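Local coordinates for protein AtGH3.15 acyl acid amido synthetase (Arabidopsis thaliana, PDB 6E1Q) that conjugates amino acids, chiefly glutamine, to the auxin precursor indole-3-butyric acid and to the herbicide 2,4-DB, spending ATP through an adenylation step, at residues A[323-337]-A[346-358]. Residues are numbered along the deposited sequence; the frame is centred on the assembly and turned at random.
With CFA ((2,4-dichlorophenoxy)acetic acid), chain D.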
ATOM      1  N   SER A 323       4.701   7.527  -6.748  1.00 31.17           N
ATOM      2  CA  SER A 323       3.934   6.288  -6.667  1.00 33.64           C
ATOM      3  C   SER A 323       3.843   5.782  -8.104  1.00 35.65           C
ATOM      4  O   SER A 323       3.051   6.284  -8.910  1.00 39.07           O
ATOM      5  CB  SER A 323       2.561   6.513  -6.032  1.00 39.06           C
ATOM      6  OG  SER A 323       1.809   5.306  -5.994  1.00 47.93           O
ATOM      7  N   SER A 324       4.667   4.793  -8.421  1.00 31.41           N
ATOM      8  CA  SER A 324       4.871   4.379  -9.801  1.00 36.49           C
ATOM      9  C   SER A 324       3.994   3.215 -10.233  1.00 34.46           C
ATOM     10  O   SER A 324       3.827   3.010 -11.440  1.00 34.88           O
ATOM     11  CB  SER A 324       6.332   3.974 -10.009  1.00 34.79           C
ATOM     12  OG  SER A 324       7.169   5.091  -9.836  1.00 39.76           O
ATOM     13  N   PHE A 325       3.467   2.431  -9.293  1.00 32.16           N
ATOM     14  CA  PHE A 325       2.917   1.123  -9.616  1.00 34.54           C
ATOM     15  C   PHE A 325       1.538   0.938  -9.015  1.00 30.80           C
ATOM     16  O   PHE A 325       1.307   1.281  -7.853  1.00 31.62           O
ATOM     17  CB  PHE A 325       3.819  -0.004  -9.112  1.00 42.59           C
ATOM     18  CG  PHE A 325       5.286   0.209  -9.386  1.00 42.81           C
ATOM     19  CD1 PHE A 325       5.830  -0.134 -10.617  1.00 38.26           C
ATOM     20  CD2 PHE A 325       6.125   0.711  -8.399  1.00 50.25           C
ATOM     21  CE1 PHE A 325       7.183   0.040 -10.872  1.00 44.52           C
ATOM     22  CE2 PHE A 325       7.480   0.888  -8.647  1.00 56.60           C
ATOM     23  CZ  PHE A 325       8.008   0.550  -9.886  1.00 53.84           C
ATOM     24  N   TYR A 326       0.635   0.356  -9.809  1.00 31.80           N
ATOM     25  CA  TYR A 326      -0.678  -0.060  -9.324  1.00 37.38           C
ATOM     26  C   TYR A 326      -0.796  -1.559  -9.572  1.00 40.21           C
ATOM     27  O   TYR A 326      -0.825  -2.009 -10.727  1.00 31.12           O
ATOM     28  CB  TYR A 326      -1.821   0.706  -9.996  1.00 30.59           C
ATOM     29  CG  TYR A 326      -3.163   0.129  -9.610  1.00 34.21           C
ATOM     30  CD1 TYR A 326      -3.561   0.092  -8.276  1.00 36.90           C
ATOM     31  CD2 TYR A 326      -4.003  -0.413 -10.556  1.00 38.01           C
ATOM     32  CE1 TYR A 326      -4.768  -0.467  -7.901  1.00 34.67           C
ATOM     33  CE2 TYR A 326      -5.225  -0.968 -10.197  1.00 37.28           C
ATOM     34  CZ  TYR A 326      -5.600  -0.997  -8.875  1.00 34.85           C
ATOM     35  OH  TYR A 326      -6.809  -1.565  -8.533  1.00 35.51           O
ATOM     36  N   GLY A 327      -0.857  -2.326  -8.490  1.00 37.36           N
ATOM     37  CA  GLY A 327      -0.878  -3.775  -8.586  1.00 49.85           C
ATOM     38  C   GLY A 327      -1.391  -4.420  -7.315  1.00 48.97           C
ATOM     39  O   GLY A 327      -1.697  -3.755  -6.325  1.00 45.26           O
ATOM     40  N   SER A 328      -1.491  -5.744  -7.359  1.00 40.36           N
ATOM     41  CA  SER A 328      -1.979  -6.521  -6.231  1.00 32.91           C
ATOM     42  C   SER A 328      -1.375  -7.902  -6.364  1.00 39.52           C
ATOM     43  O   SER A 328      -0.778  -8.232  -7.391  1.00 37.56           O
ATOM     44  CB  SER A 328      -3.513  -6.589  -6.195  1.00 29.98           C
ATOM     45  OG  SER A 328      -3.995  -7.284  -7.338  1.00 41.28           O
ATOM     46  N   SER A 329      -1.521  -8.711  -5.308  1.00 33.10           N
ATOM     47  CA  SER A 329      -1.067 -10.096  -5.393  1.00 38.67           C
ATOM     48  C   SER A 329      -1.646 -10.767  -6.623  1.00 30.19           C
ATOM     49  O   SER A 329      -0.951 -11.517  -7.310  1.00 31.64           O
ATOM     50  CB  SER A 329      -1.454 -10.874  -4.130  1.00 36.16           C
ATOM     51  OG  SER A 329      -0.736 -10.382  -3.014  1.00 46.59           O
ATOM     52  N   GLU A 330      -2.915 -10.467  -6.931  1.00 28.47           N
ATOM     53  CA  GLU A 330      -3.636 -11.134  -8.013  1.00 30.56           C
ATOM     54  C   GLU A 330      -3.141 -10.705  -9.393  1.00 36.68           C
ATOM     55  O   GLU A 330      -3.169 -11.500 -10.345  1.00 33.37           O
ATOM     56  CB  GLU A 330      -5.133 -10.837  -7.880  1.00 30.74           C
ATOM     57  CG  GLU A 330      -5.802 -11.420  -6.614  1.00 35.43           C
ATOM     58  CD  GLU A 330      -5.933 -10.418  -5.474  1.00 40.01           C
ATOM     59  OE1 GLU A 330      -6.838 -10.597  -4.621  1.00 40.84           O
ATOM     60  OE2 GLU A 330      -5.133  -9.462  -5.432  1.00 36.51           O
ATOM     61  N   CYS A 331      -2.708  -9.458  -9.537  1.00 31.26           N
ATOM     62  CA  CYS A 331      -2.372  -8.957 -10.867  1.00 35.87           C
ATOM     63  C   CYS A 331      -1.575  -7.670 -10.770  1.00 30.96           C
ATOM     64  O   CYS A 331      -1.977  -6.751 -10.052  1.00 33.01           O
ATOM     65  CB  CYS A 331      -3.645  -8.701 -11.686  1.00 27.29           C
ATOM     66  SG  CYS A 331      -3.334  -8.666 -13.457  1.00 43.77           S
ATOM     67  N   PHE A 332      -0.467  -7.576 -11.495  1.00 27.33           N
ATOM     68  CA  PHE A 332       0.155  -6.271 -11.713  1.00 29.72           C
ATOM     69  C   PHE A 332      -0.620  -5.548 -12.804  1.00 40.69           C
ATOM     70  O   PHE A 332      -0.814  -6.095 -13.892  1.00 44.24           O
ATOM     71  CB  PHE A 332       1.617  -6.404 -12.128  1.00 36.95           C
ATOM     72  CG  PHE A 332       2.317  -5.095 -12.228  1.00 59.63           C
ATOM     73  CD1 PHE A 332       2.471  -4.293 -11.109  1.00 64.62           C
ATOM     74  CD2 PHE A 332       2.797  -4.638 -13.441  1.00 77.54           C
ATOM     75  CE1 PHE A 332       3.107  -3.069 -11.197  1.00 69.33           C
ATOM     76  CE2 PHE A 332       3.438  -3.412 -13.529  1.00 78.10           C
ATOM     77  CZ  PHE A 332       3.594  -2.633 -12.407  1.00 73.76           C
ATOM     78  N   MET A 333      -1.052  -4.323 -12.530  1.00 30.91           N
ATOM     79  CA  MET A 333      -2.095  -3.760 -13.383  1.00 39.93           C
ATOM     80  C   MET A 333      -1.716  -2.484 -14.113  1.00 40.17           C
ATOM     81  O   MET A 333      -2.040  -2.354 -15.299  1.00 41.67           O
ATOM     82  CB  MET A 333      -3.353  -3.520 -12.561  1.00 37.08           C
ATOM     83  CG  MET A 333      -4.134  -4.799 -12.371  1.00 44.93           C
ATOM     84  SD  MET A 333      -5.536  -4.653 -11.284  1.00 49.49           S
ATOM     85  CE  MET A 333      -4.734  -4.683  -9.675  1.00 45.26           C
ATOM     86  N   GLY A 334      -1.057  -1.528 -13.459  1.00 36.36           N
ATOM     87  CA  GLY A 334      -0.833  -0.249 -14.105  1.00 38.48           C
ATOM     88  C   GLY A 334       0.439   0.411 -13.635  1.00 35.30           C
ATOM     89  O   GLY A 334       0.992   0.061 -12.588  1.00 29.62           O
ATOM     90  N   VAL A 335       0.893   1.391 -14.417  1.00 27.78           N
ATOM     91  CA  VAL A 335       2.032   2.208 -14.023  1.00 34.20           C
ATOM     92  C   VAL A 335       1.710   3.679 -14.232  1.00 35.46           C
ATOM     93  O   VAL A 335       0.817   4.051 -14.999  1.00 31.88           O
ATOM     94  CB  VAL A 335       3.328   1.840 -14.780  1.00 40.42           C
ATOM     95  CG1 VAL A 335       3.867   0.514 -14.269  1.00 41.03           C
ATOM     96  CG2 VAL A 335       3.091   1.814 -16.285  1.00 36.49           C
ATOM     97  N   ASN A 336       2.477   4.519 -13.554  1.00 28.76           N
ATOM     98  CA  ASN A 336       2.300   5.966 -13.622  1.00 30.20           C
ATOM     99  C   ASN A 336       3.219   6.497 -14.713  1.00 30.38           C
ATOM    100  O   ASN A 336       4.443   6.485 -14.568  1.00 34.01           O
ATOM    101  CB  ASN A 336       2.580   6.567 -12.245  1.00 27.86           C
ATOM    102  CG  ASN A 336       2.373   8.080 -12.166  1.00 34.69           C
ATOM    103  OD1 ASN A 336       2.607   8.667 -11.096  1.00 34.02           O
ATOM    104  ND2 ASN A 336       2.003   8.716 -13.252  1.00 23.12           N
ATOM    105  N   PHE A 337       2.640   6.960 -15.811  1.00 28.86           N
ATOM    106  CA  PHE A 337       3.493   7.515 -16.846  1.00 30.70           C
ATOM    107  C   PHE A 337       3.957   8.935 -16.555  1.00 40.45           C
ATOM    108  O   PHE A 337       4.702   9.495 -17.366  1.00 39.73           O
ATOM    109  CB  PHE A 337       2.775   7.455 -18.183  1.00 39.57           C
ATOM    110  CG  PHE A 337       2.959   6.148 -18.881  1.00 40.06           C
ATOM    111  CD1 PHE A 337       4.065   5.946 -19.698  1.00 45.65           C
ATOM    112  CD2 PHE A 337       2.046   5.120 -18.720  1.00 32.56           C
ATOM    113  CE1 PHE A 337       4.258   4.749 -20.345  1.00 43.79           C
ATOM    114  CE2 PHE A 337       2.239   3.902 -19.371  1.00 39.71           C
ATOM    115  CZ  PHE A 337       3.348   3.722 -20.180  1.00 34.57           C
ATOM    116  N   VAL A 346      -1.925  11.530  -8.993  1.00 39.58           N
ATOM    117  CA  VAL A 346      -1.434  10.243  -9.475  1.00 36.25           C
ATOM    118  C   VAL A 346      -2.529   9.530 -10.266  1.00 32.47           C
ATOM    119  O   VAL A 346      -3.654   9.352  -9.785  1.00 35.70           O
ATOM    120  CB  VAL A 346      -0.951   9.388  -8.295  1.00 34.56           C
ATOM    121  CG1 VAL A 346      -0.776   7.947  -8.739  1.00 41.69           C
ATOM    122  CG2 VAL A 346       0.352   9.957  -7.726  1.00 29.19           C
ATOM    123  N   SER A 347      -2.204   9.114 -11.492  1.00 28.13           N
ATOM    124  CA  SER A 347      -3.073   8.255 -12.288  1.00 28.81           C
ATOM    125  C   SER A 347      -2.262   7.103 -12.868  1.00 31.59           C
ATOM    126  O   SER A 347      -1.121   7.296 -13.293  1.00 34.03           O
ATOM    127  CB  SER A 347      -3.746   9.023 -13.435  1.00 33.16           C
ATOM    128  OG  SER A 347      -5.017   9.494 -13.055  1.00 51.85           O
ATOM    129  N   TYR A 348      -2.873   5.920 -12.934  1.00 28.68           N
ATOM    130  CA  TYR A 348      -2.192   4.707 -13.384  1.00 30.57           C
ATOM    131  C   TYR A 348      -2.756   4.244 -14.718  1.00 33.45           C
ATOM    132  O   TYR A 348      -3.969   4.053 -14.860  1.00 30.58           O
ATOM    133  CB  TYR A 348      -2.328   3.601 -12.345  1.00 27.01           C
ATOM    134  CG  TYR A 348      -1.789   3.961 -10.983  1.00 27.89           C
ATOM    135  CD1 TYR A 348      -0.413   3.993 -10.743  1.00 33.24           C
ATOM    136  CD2 TYR A 348      -2.650   4.221  -9.918  1.00 30.16           C
ATOM    137  CE1 TYR A 348       0.099   4.296  -9.473  1.00 28.86           C
ATOM    138  CE2 TYR A 348      -2.159   4.532  -8.643  1.00 35.67           C
ATOM    139  CZ  TYR A 348      -0.783   4.567  -8.426  1.00 35.72           C
ATOM    140  OH  TYR A 348      -0.295   4.868  -7.168  1.00 31.27           O
ATOM    141  N   THR A 349      -1.874   4.061 -15.689  1.00 25.57           N
ATOM    142  CA  THR A 349      -2.246   3.547 -16.991  1.00 28.45           C
ATOM    143  C   THR A 349      -2.218   2.024 -16.933  1.00 32.42           C
ATOM    144  O   THR A 349      -1.210   1.442 -16.535  1.00 33.12           O
ATOM    145  CB  THR A 349      -1.261   4.053 -18.037  1.00 30.12           C
ATOM    146  OG1 THR A 349      -1.257   5.489 -18.047  1.00 33.36           O
ATOM    147  CG2 THR A 349      -1.632   3.528 -19.418  1.00 25.94           C
ATOM    148  N   ILE A 350      -3.319   1.382 -17.326  1.00 35.57           N
ATOM    149  CA  ILE A 350      -3.382  -0.079 -17.334  1.00 32.76           C
ATOM    150  C   ILE A 350      -2.501  -0.622 -18.446  1.00 30.32           C
ATOM    151  O   ILE A 350      -2.491  -0.102 -19.567  1.00 38.02           O
ATOM    152  CB  ILE A 350      -4.838  -0.551 -17.492  1.00 40.47           C
ATOM    153  CG1 ILE A 350      -5.695  -0.029 -16.337  1.00 36.17           C
ATOM    154  CG2 ILE A 350      -4.914  -2.055 -17.549  1.00 33.30           C
ATOM    155  CD1 ILE A 350      -5.206  -0.470 -14.967  1.00 40.82           C
ATOM    156  N   ILE A 351      -1.721  -1.658 -18.139  1.00 35.57           N
ATOM    157  CA  ILE A 351      -0.767  -2.218 -19.091  1.00 32.34           C
ATOM    158  C   ILE A 351      -1.392  -3.471 -19.711  1.00 34.01           C
ATOM    159  O   ILE A 351      -1.542  -4.485 -19.009  1.00 37.85           O
ATOM    160  CB  ILE A 351       0.581  -2.520 -18.428  1.00 35.23           C
ATOM    161  CG1 ILE A 351       1.168  -1.211 -17.896  1.00 36.55           C
ATOM    162  CG2 ILE A 351       1.537  -3.138 -19.431  1.00 36.99           C
ATOM    163  CD1 ILE A 351       1.383  -0.133 -19.011  1.00 40.87           C
ATOM    164  N   PRO A 352      -1.726  -3.453 -21.010  1.00 36.07           N
ATOM    165  CA  PRO A 352      -2.599  -4.491 -21.587  1.00 33.87           C
ATOM    166  C   PRO A 352      -2.020  -5.893 -21.627  1.00 35.17           C
ATOM    167  O   PRO A 352      -2.777  -6.840 -21.877  1.00 35.80           O
ATOM    168  CB  PRO A 352      -2.822  -4.000 -23.030  1.00 38.16           C
ATOM    169  CG  PRO A 352      -2.436  -2.601 -23.041  1.00 37.58           C
ATOM    170  CD  PRO A 352      -1.442  -2.372 -21.966  1.00 38.82           C
ATOM    171  N   CYS A 353      -0.716  -6.070 -21.489  1.00 30.28           N
ATOM    172  CA  CYS A 353      -0.189  -7.421 -21.616  1.00 35.48           C
ATOM    173  C   CYS A 353      -0.155  -8.170 -20.291  1.00 38.52           C
ATOM    174  O   CYS A 353       0.178  -9.359 -20.280  1.00 40.43           O
ATOM    175  CB  CYS A 353       1.215  -7.390 -22.226  1.00 36.54           C
ATOM    176  SG  CYS A 353       2.351  -6.489 -21.216  1.00 40.66           S
ATOM    177  N   MET A 354      -0.498  -7.512 -19.178  1.00 33.30           N
ATOM    178  CA  MET A 354      -0.360  -8.122 -17.856  1.00 35.12           C
ATOM    179  C   MET A 354      -1.558  -8.977 -17.463  1.00 38.09           C
ATOM    180  O   MET A 354      -1.510  -9.646 -16.428  1.00 44.91           O
ATOM    181  CB  MET A 354      -0.134  -7.039 -16.799  1.00 31.65           C
ATOM    182  CG  MET A 354       1.055  -6.142 -17.120  1.00 37.60           C
ATOM    183  SD  MET A 354       2.582  -7.104 -17.350  1.00 42.07           S
ATOM    184  CE  MET A 354       2.805  -7.705 -15.673  1.00 37.61           C
ATOM    185  N   GLY A 355      -2.607  -8.983 -18.266  1.00 37.40           N
ATOM    186  CA  GLY A 355      -3.825  -9.704 -17.953  1.00 37.70           C
ATOM    187  C   GLY A 355      -4.945  -9.173 -18.810  1.00 30.86           C
ATOM    188  O   GLY A 355      -4.783  -8.202 -19.540  1.00 35.69           O
ATOM    189  N   TYR A 356      -6.085  -9.854 -18.744  1.00 30.06           N
ATOM    190  CA  TYR A 356      -7.300  -9.392 -19.410  1.00 30.97           C
ATOM    191  C   TYR A 356      -8.150  -8.659 -18.383  1.00 33.62           C
ATOM    192  O   TYR A 356      -8.519  -9.237 -17.353  1.00 33.61           O
ATOM    193  CB  TYR A 356      -8.093 -10.545 -20.032  1.00 38.28           C
ATOM    194  CG  TYR A 356      -9.286 -10.076 -20.853  1.00 36.36           C
ATOM    195  CD1 TYR A 356      -9.109  -9.529 -22.119  1.00 32.97           C
ATOM    196  CD2 TYR A 356     -10.583 -10.160 -20.351  1.00 36.72           C
ATOM    197  CE1 TYR A 356     -10.186  -9.094 -22.868  1.00 40.25           C
ATOM    198  CE2 TYR A 356     -11.673  -9.719 -21.095  1.00 40.97           C
ATOM    199  CZ  TYR A 356     -11.466  -9.191 -22.358  1.00 43.69           C
ATOM    200  OH  TYR A 356     -12.529  -8.750 -23.120  1.00 42.00           O
ATOM    201  N   PHE A 357      -8.466  -7.400 -18.671  1.00 30.68           N
ATOM    202  CA  PHE A 357      -9.005  -6.473 -17.683  1.00 29.66           C
ATOM    203  C   PHE A 357     -10.404  -6.042 -18.087  1.00 36.14           C
ATOM    204  O   PHE A 357     -10.588  -5.429 -19.143  1.00 44.69           O
ATOM    205  CB  PHE A 357      -8.106  -5.245 -17.541  1.00 28.21           C
ATOM    206  CG  PHE A 357      -6.698  -5.562 -17.126  1.00 33.99           C
ATOM    207  CD1 PHE A 357      -6.426  -6.009 -15.845  1.00 39.66           C
ATOM    208  CD2 PHE A 357      -5.648  -5.394 -18.004  1.00 31.24           C
ATOM    209  CE1 PHE A 357      -5.132  -6.299 -15.461  1.00 43.25           C
ATOM    210  CE2 PHE A 357      -4.365  -5.663 -17.625  1.00 35.85           C
ATOM    211  CZ  PHE A 357      -4.104  -6.130 -16.347  1.00 43.00           C
ATOM    212  N   GLU A 358     -11.382  -6.351 -17.248  1.00 42.26           N
ATOM    213  CA  GLU A 358     -12.726  -5.812 -17.383  1.00 40.50           C
ATOM    214  C   GLU A 358     -13.017  -4.877 -16.220  1.00 41.07           C
ATOM    215  O   GLU A 358     -12.260  -4.794 -15.248  1.00 37.60           O
ATOM    216  CB  GLU A 358     -13.766  -6.933 -17.451  1.00 38.45           C
ATOM    217  CG  GLU A 358     -13.615  -7.824 -18.678  1.00 34.76           C
ATOM    218  CD  GLU A 358     -14.497  -9.050 -18.596  1.00 45.78           C
ATOM    219  OE1 GLU A 358     -14.193  -9.946 -17.777  1.00 42.90           O
ATOM    220  OE2 GLU A 358     -15.496  -9.115 -19.346  1.00 49.19           O
TER
HETATM  221  C1  CFA D 603       3.550  -3.714  -7.012  1.00104.65           C
HETATM  222  C2  CFA D 603       4.933  -3.463  -6.403  1.00106.32           C
HETATM  223  C1' CFA D 603       7.231  -3.617  -7.066  1.00105.66           C
HETATM  224  C2' CFA D 603       7.968  -4.193  -6.036  1.00106.36           C
HETATM  225  C3' CFA D 603       9.296  -3.828  -5.850  1.00103.40           C
HETATM  226  C4' CFA D 603       9.887  -2.897  -6.691  1.00103.50           C
HETATM  227  C5' CFA D 603       9.154  -2.331  -7.718  1.00101.21           C
HETATM  228 CL3  CFA D 603       7.222  -5.400  -4.946  1.00108.69          CL
HETATM  229  C6' CFA D 603       7.833  -2.694  -7.906  1.00103.35           C
HETATM  230  O1  CFA D 603       3.398  -3.589  -8.252  1.00101.99           O
HETATM  231  O2  CFA D 603       2.559  -4.038  -6.300  1.00103.69           O
HETATM  232  O1' CFA D 603       5.890  -3.968  -7.294  1.00106.98           O
HETATM  233 CL4  CFA D 603      11.595  -2.416  -6.470  1.00108.78          CL
HETATM  234  O   HOH W   1       0.042  -9.690 -13.641  1.00 39.35           O
HETATM  235  O   HOH W   2      -0.255   7.346 -15.947  1.00 32.36           O
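Val335 and Thr349 form an antiparallel hydrogen-bonded pair, Val335 N to Thr349 O (3.0 Å) and Thr349 N to Val335 O (2.8 Å), and Ile351 N adds a bond to Met333 O. Gly334 faces Ile350 in the neighbouring non-hydrogen-bonded pair, where a CB on Gly334 would run into Thr349 O. Tyr348, an ATP-site residue, lies against strand 321-327: Tyr326 CB sits over one ring face, 3.6 Å from the centroid in a CH-pi contact, while the two rings, 28° from parallel, are slid apart. CG anti to the carbonyl carbon (chi1 -58°) carries the Tyr348 ring to Tyr326 CB and on toward Ser323, its OH modelled 2.4 Å from Ser323 OG, so short that the exact distance is doubtful. A leucine in place of Tyr348 would probably leave Tyr326 CB without its aromatic face and open a gap beside Ser323. At the other end, Phe357 CE1 meets Met333 CG and Cys331 SG, both at 3.6 Å, and Met354 CE reaches the edge of Phe332, whose CE1 lies 3.0 Å from O1 of the bound (2,4-dichlorophenoxy)acetic acid. Strand 332-335 thus runs between 321-327 and 348-350, which pairs onward with strand 419-427; helix 112-132 packs against Val335, Phe337 and Ile351.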